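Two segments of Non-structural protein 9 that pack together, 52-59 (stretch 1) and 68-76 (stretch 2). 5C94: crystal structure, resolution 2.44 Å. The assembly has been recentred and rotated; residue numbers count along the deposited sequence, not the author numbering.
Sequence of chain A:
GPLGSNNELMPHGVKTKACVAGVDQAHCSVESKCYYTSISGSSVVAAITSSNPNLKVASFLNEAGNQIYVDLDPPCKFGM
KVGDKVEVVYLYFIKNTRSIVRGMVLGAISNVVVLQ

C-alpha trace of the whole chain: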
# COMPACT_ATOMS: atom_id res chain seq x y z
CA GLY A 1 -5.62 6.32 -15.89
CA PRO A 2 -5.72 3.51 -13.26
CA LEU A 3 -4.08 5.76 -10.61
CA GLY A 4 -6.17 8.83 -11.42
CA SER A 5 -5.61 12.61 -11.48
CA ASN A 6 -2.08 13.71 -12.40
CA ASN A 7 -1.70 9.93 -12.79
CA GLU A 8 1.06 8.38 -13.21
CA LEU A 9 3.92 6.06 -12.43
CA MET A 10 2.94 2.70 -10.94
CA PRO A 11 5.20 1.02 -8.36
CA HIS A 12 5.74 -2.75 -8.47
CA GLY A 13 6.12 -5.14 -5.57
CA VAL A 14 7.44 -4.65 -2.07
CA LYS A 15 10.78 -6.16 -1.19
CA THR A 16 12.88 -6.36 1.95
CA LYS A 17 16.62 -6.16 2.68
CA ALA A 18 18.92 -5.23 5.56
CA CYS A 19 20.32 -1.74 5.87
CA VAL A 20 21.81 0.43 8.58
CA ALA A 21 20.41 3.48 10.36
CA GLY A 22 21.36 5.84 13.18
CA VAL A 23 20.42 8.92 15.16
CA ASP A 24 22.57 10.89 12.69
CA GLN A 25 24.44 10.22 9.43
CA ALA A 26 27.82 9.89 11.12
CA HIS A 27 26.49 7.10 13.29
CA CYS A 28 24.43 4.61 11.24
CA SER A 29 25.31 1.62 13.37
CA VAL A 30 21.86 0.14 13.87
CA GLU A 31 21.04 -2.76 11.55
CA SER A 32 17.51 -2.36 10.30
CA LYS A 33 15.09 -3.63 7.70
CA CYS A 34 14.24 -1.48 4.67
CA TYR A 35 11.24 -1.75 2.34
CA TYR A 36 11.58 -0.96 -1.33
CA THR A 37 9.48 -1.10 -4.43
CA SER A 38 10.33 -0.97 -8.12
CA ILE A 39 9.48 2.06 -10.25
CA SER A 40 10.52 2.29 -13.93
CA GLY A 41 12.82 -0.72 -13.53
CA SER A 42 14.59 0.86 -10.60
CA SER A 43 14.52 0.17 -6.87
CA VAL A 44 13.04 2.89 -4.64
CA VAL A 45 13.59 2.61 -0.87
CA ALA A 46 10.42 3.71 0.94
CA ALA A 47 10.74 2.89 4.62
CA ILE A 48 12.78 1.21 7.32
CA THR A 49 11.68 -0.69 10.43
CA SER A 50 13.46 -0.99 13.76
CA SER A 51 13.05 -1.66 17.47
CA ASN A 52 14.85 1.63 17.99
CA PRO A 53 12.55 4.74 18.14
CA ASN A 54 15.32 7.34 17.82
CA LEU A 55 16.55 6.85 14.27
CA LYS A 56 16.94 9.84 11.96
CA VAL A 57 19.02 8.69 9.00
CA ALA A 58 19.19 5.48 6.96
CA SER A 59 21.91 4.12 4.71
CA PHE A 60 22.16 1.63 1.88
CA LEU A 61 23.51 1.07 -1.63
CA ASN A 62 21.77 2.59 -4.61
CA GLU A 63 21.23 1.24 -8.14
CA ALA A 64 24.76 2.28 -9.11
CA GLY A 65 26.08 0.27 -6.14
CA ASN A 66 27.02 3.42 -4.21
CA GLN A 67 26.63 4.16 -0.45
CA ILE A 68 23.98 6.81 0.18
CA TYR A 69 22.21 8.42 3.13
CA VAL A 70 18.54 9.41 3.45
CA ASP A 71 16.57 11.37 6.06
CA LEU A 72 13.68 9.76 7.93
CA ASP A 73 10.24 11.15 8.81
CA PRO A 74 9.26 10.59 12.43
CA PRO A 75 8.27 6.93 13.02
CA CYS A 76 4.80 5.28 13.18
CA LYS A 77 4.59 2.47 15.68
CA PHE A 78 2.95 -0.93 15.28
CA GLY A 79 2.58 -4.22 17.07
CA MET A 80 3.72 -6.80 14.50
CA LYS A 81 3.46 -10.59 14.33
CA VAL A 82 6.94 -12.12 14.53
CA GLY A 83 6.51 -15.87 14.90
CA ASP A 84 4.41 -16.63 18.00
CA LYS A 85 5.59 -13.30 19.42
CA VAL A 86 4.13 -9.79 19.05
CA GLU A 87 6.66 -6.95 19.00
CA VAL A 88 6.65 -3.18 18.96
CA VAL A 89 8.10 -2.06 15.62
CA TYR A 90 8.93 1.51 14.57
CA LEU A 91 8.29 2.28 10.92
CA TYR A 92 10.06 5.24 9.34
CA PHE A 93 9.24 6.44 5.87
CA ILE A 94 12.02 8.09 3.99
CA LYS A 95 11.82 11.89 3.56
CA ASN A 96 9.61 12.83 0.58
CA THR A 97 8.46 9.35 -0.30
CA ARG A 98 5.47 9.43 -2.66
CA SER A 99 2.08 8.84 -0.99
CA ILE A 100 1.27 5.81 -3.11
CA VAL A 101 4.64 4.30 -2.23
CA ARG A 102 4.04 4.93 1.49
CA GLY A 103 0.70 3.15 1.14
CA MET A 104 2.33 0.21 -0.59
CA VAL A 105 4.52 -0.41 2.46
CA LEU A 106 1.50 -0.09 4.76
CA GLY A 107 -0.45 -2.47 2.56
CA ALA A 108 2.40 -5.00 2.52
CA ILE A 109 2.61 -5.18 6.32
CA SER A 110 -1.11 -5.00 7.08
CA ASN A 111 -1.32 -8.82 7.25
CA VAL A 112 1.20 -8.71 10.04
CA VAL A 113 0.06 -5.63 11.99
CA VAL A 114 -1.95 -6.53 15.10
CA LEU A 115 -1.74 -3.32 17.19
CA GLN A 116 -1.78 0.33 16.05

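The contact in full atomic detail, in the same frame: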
# COMPACT_ATOMS: atom_id res chain seq x y z
N ASN A 52 14.38 0.33 17.54
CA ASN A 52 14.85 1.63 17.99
C ASN A 52 13.95 2.79 17.51
O ASN A 52 13.74 2.95 16.30
CB ASN A 52 16.29 1.82 17.49
CG ASN A 52 17.00 3.02 18.09
OD1 ASN A 52 16.42 4.11 18.23
ND2 ASN A 52 18.28 2.84 18.39
N PRO A 53 13.42 3.59 18.44
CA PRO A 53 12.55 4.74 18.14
C PRO A 53 13.28 6.06 17.83
O PRO A 53 12.63 7.06 17.52
CB PRO A 53 11.74 4.91 19.42
CG PRO A 53 12.72 4.51 20.50
CD PRO A 53 13.49 3.33 19.89
N ASN A 54 14.61 6.07 17.90
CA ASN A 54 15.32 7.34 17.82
C ASN A 54 16.06 7.59 16.52
O ASN A 54 16.86 8.52 16.45
CB ASN A 54 16.30 7.45 18.96
CG ASN A 54 15.64 7.28 20.29
OD1 ASN A 54 14.79 8.08 20.66
ND2 ASN A 54 16.02 6.24 21.01
N LEU A 55 15.80 6.77 15.51
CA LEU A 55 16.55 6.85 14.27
C LEU A 55 16.18 8.10 13.48
O LEU A 55 15.03 8.55 13.52
CB LEU A 55 16.32 5.60 13.44
CG LEU A 55 16.63 4.30 14.18
CD1 LEU A 55 16.33 3.13 13.29
CD2 LEU A 55 18.08 4.28 14.64
N LYS A 56 17.15 8.66 12.78
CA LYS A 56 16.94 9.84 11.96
C LYS A 56 17.45 9.73 10.55
O LYS A 56 17.07 10.50 9.73
CB LYS A 56 17.68 11.04 12.52
CG LYS A 56 17.18 11.66 13.80
CD LYS A 56 15.69 11.72 13.88
CE LYS A 56 15.20 13.00 14.49
NZ LYS A 56 14.62 13.91 13.47
N VAL A 57 18.32 8.80 10.29
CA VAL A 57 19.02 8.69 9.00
C VAL A 57 19.15 7.20 8.65
O VAL A 57 19.40 6.37 9.53
CB VAL A 57 20.43 9.38 8.97
CG1 VAL A 57 21.17 9.12 7.66
CG2 VAL A 57 20.32 10.87 9.21
N ALA A 58 18.97 6.86 7.38
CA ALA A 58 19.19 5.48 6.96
C ALA A 58 20.26 5.44 5.89
O ALA A 58 20.54 6.46 5.24
CB ALA A 58 17.91 4.84 6.45
N SER A 59 20.85 4.27 5.71
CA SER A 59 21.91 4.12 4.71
C SER A 59 21.87 2.77 4.00
O SER A 59 21.58 1.73 4.60
CB SER A 59 23.27 4.34 5.35
OG SER A 59 24.25 4.55 4.35
N ILE A 68 24.67 5.54 -0.01
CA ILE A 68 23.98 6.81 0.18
C ILE A 68 23.30 6.91 1.53
O ILE A 68 23.12 5.91 2.24
CB ILE A 68 22.93 7.06 -0.91
CG1 ILE A 68 21.74 6.13 -0.73
CG2 ILE A 68 23.53 6.91 -2.32
CD1 ILE A 68 20.47 6.70 -1.32
N TYR A 69 22.92 8.14 1.89
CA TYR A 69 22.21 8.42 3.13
C TYR A 69 20.89 9.15 2.84
O TYR A 69 20.81 10.00 1.95
CB TYR A 69 23.12 9.22 4.08
CG TYR A 69 24.34 8.42 4.49
CD1 TYR A 69 25.48 8.34 3.67
CD2 TYR A 69 24.36 7.70 5.68
CE1 TYR A 69 26.59 7.58 4.03
CE2 TYR A 69 25.46 6.94 6.05
CZ TYR A 69 26.57 6.89 5.23
OH TYR A 69 27.66 6.13 5.61
N VAL A 70 19.85 8.77 3.57
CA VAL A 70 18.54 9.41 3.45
C VAL A 70 17.97 9.79 4.83
O VAL A 70 18.20 9.09 5.83
CB VAL A 70 17.50 8.50 2.72
CG1 VAL A 70 17.98 8.17 1.32
CG2 VAL A 70 17.26 7.22 3.51
N ASP A 71 17.27 10.91 4.86
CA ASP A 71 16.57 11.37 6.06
C ASP A 71 15.29 10.57 6.29
O ASP A 71 14.67 10.07 5.35
CB ASP A 71 16.26 12.87 5.94
CG ASP A 71 17.52 13.74 6.02
OD1 ASP A 71 18.53 13.33 6.64
OD2 ASP A 71 17.51 14.84 5.41
N LEU A 72 14.89 10.47 7.55
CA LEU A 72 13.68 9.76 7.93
C LEU A 72 12.61 10.72 8.49
O LEU A 72 12.94 11.63 9.24
CB LEU A 72 14.01 8.68 8.97
CG LEU A 72 15.09 7.67 8.56
CD1 LEU A 72 15.39 6.72 9.71
CD2 LEU A 72 14.62 6.91 7.32
N ASP A 73 11.35 10.51 8.11
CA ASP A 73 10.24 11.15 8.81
C ASP A 73 10.16 10.60 10.24
O ASP A 73 10.79 9.59 10.57
CB ASP A 73 8.93 10.91 8.07
CG ASP A 73 8.84 11.67 6.76
OD1 ASP A 73 9.60 12.64 6.55
OD2 ASP A 73 7.99 11.30 5.92
N PRO A 74 9.39 11.25 11.12
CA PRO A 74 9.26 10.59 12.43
C PRO A 74 8.53 9.24 12.29
O PRO A 74 7.74 9.07 11.37
CB PRO A 74 8.44 11.58 13.25
CG PRO A 74 8.60 12.93 12.49
CD PRO A 74 8.68 12.55 11.06
N PRO A 75 8.79 8.29 13.20
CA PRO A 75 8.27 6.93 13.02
C PRO A 75 6.80 6.74 13.44
O PRO A 75 6.36 7.40 14.38
CB PRO A 75 9.19 6.11 13.93
CG PRO A 75 9.46 7.05 15.09
CD PRO A 75 9.63 8.41 14.42
N CYS A 76 6.07 5.87 12.73
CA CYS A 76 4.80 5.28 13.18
C CYS A 76 5.17 4.14 14.10
O CYS A 76 6.23 3.54 13.90
CB CYS A 76 4.02 4.64 12.03
SG CYS A 76 3.96 5.47 10.49
O HOH W 1 12.95 10.03 12.26

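How does the strand that begins stretch 2 line up with its neighbour? Strand 68-71 runs antiparallel to strand 57-59, with 151° between their directions and an approach of 4.7 Å between their axes. At Ile 68 the link is made by a side chain: Ser 59 OG donates to Ile 68 O at 2.8 Å, so a hydroxyl takes up the carbonyl that faces stretch 1. The same carbonyl also receives a CA-H...O contact, Ser 59 CA to Ile 68 O at 3.3 Å.

What surrounds the ring of Tyr 69? Tyr 69 pairs with Ser 59 in a non-hydrogen-bonded register, their CA atoms 4.6 Å apart, and its side chain shares a sheet face with Val 57, Ser 59 and Asp 71. Ser 59 OG lies over one face of the ring, 3.2 Å from Tyr 69 CE2, while Val 57 meets the ring edge, with Val 57 CG1 4.0 Å from Tyr 69 CD2. One small polar group and one branched apolar group thus pack against the same aromatic ring. Tyr 69 CA also approaches Ala 58 O at 3.3 Å, a CA-H...O contact.

Where is the backbone bonding strongest? Val 70 and Ala 58 form the hydrogen-bonded pair: Ala 58 N donates to Val 70 O at 2.8 Å and Val 70 N to Ala 58 O at 2.9 Å, both with N-H...acceptor angles of 166°, close to linear. Their side chains emerge on the other face of the sheet, where Ala 58 CB touches Val 70 CG2 at 3.8 Å, an apolar contact between two methyl groups. Asp 71, opposite Val 57, returns to the tyrosine's face, and its OD1 comes to 4.0 Å from Val 57 CG2, a contact without a polar partner on the valine.

How does the contact continue beyond Asp 71? Leu 72 N donates to Lys 56 O at 3.1 Å, with a more bent angle of 142°. The leucine has the largest area covered by stretch 1 of any residue in stretch 2. Its CA-to-CB bond points toward that stretch, and Leu 72 CD1 lies 4.0 Å from Leu 55 CB, and Leu 72 CD2 4.0 Å from Ala 58 CB. Farther on, the CA-to-CB bond of Asp 73 points away, but water 1 bridges the backbones, 2.8 Å from both Leu 55 O and Asp 73 O. Pro 75 closes the contact more loosely, its CG 4.0 Å from Pro 53 O.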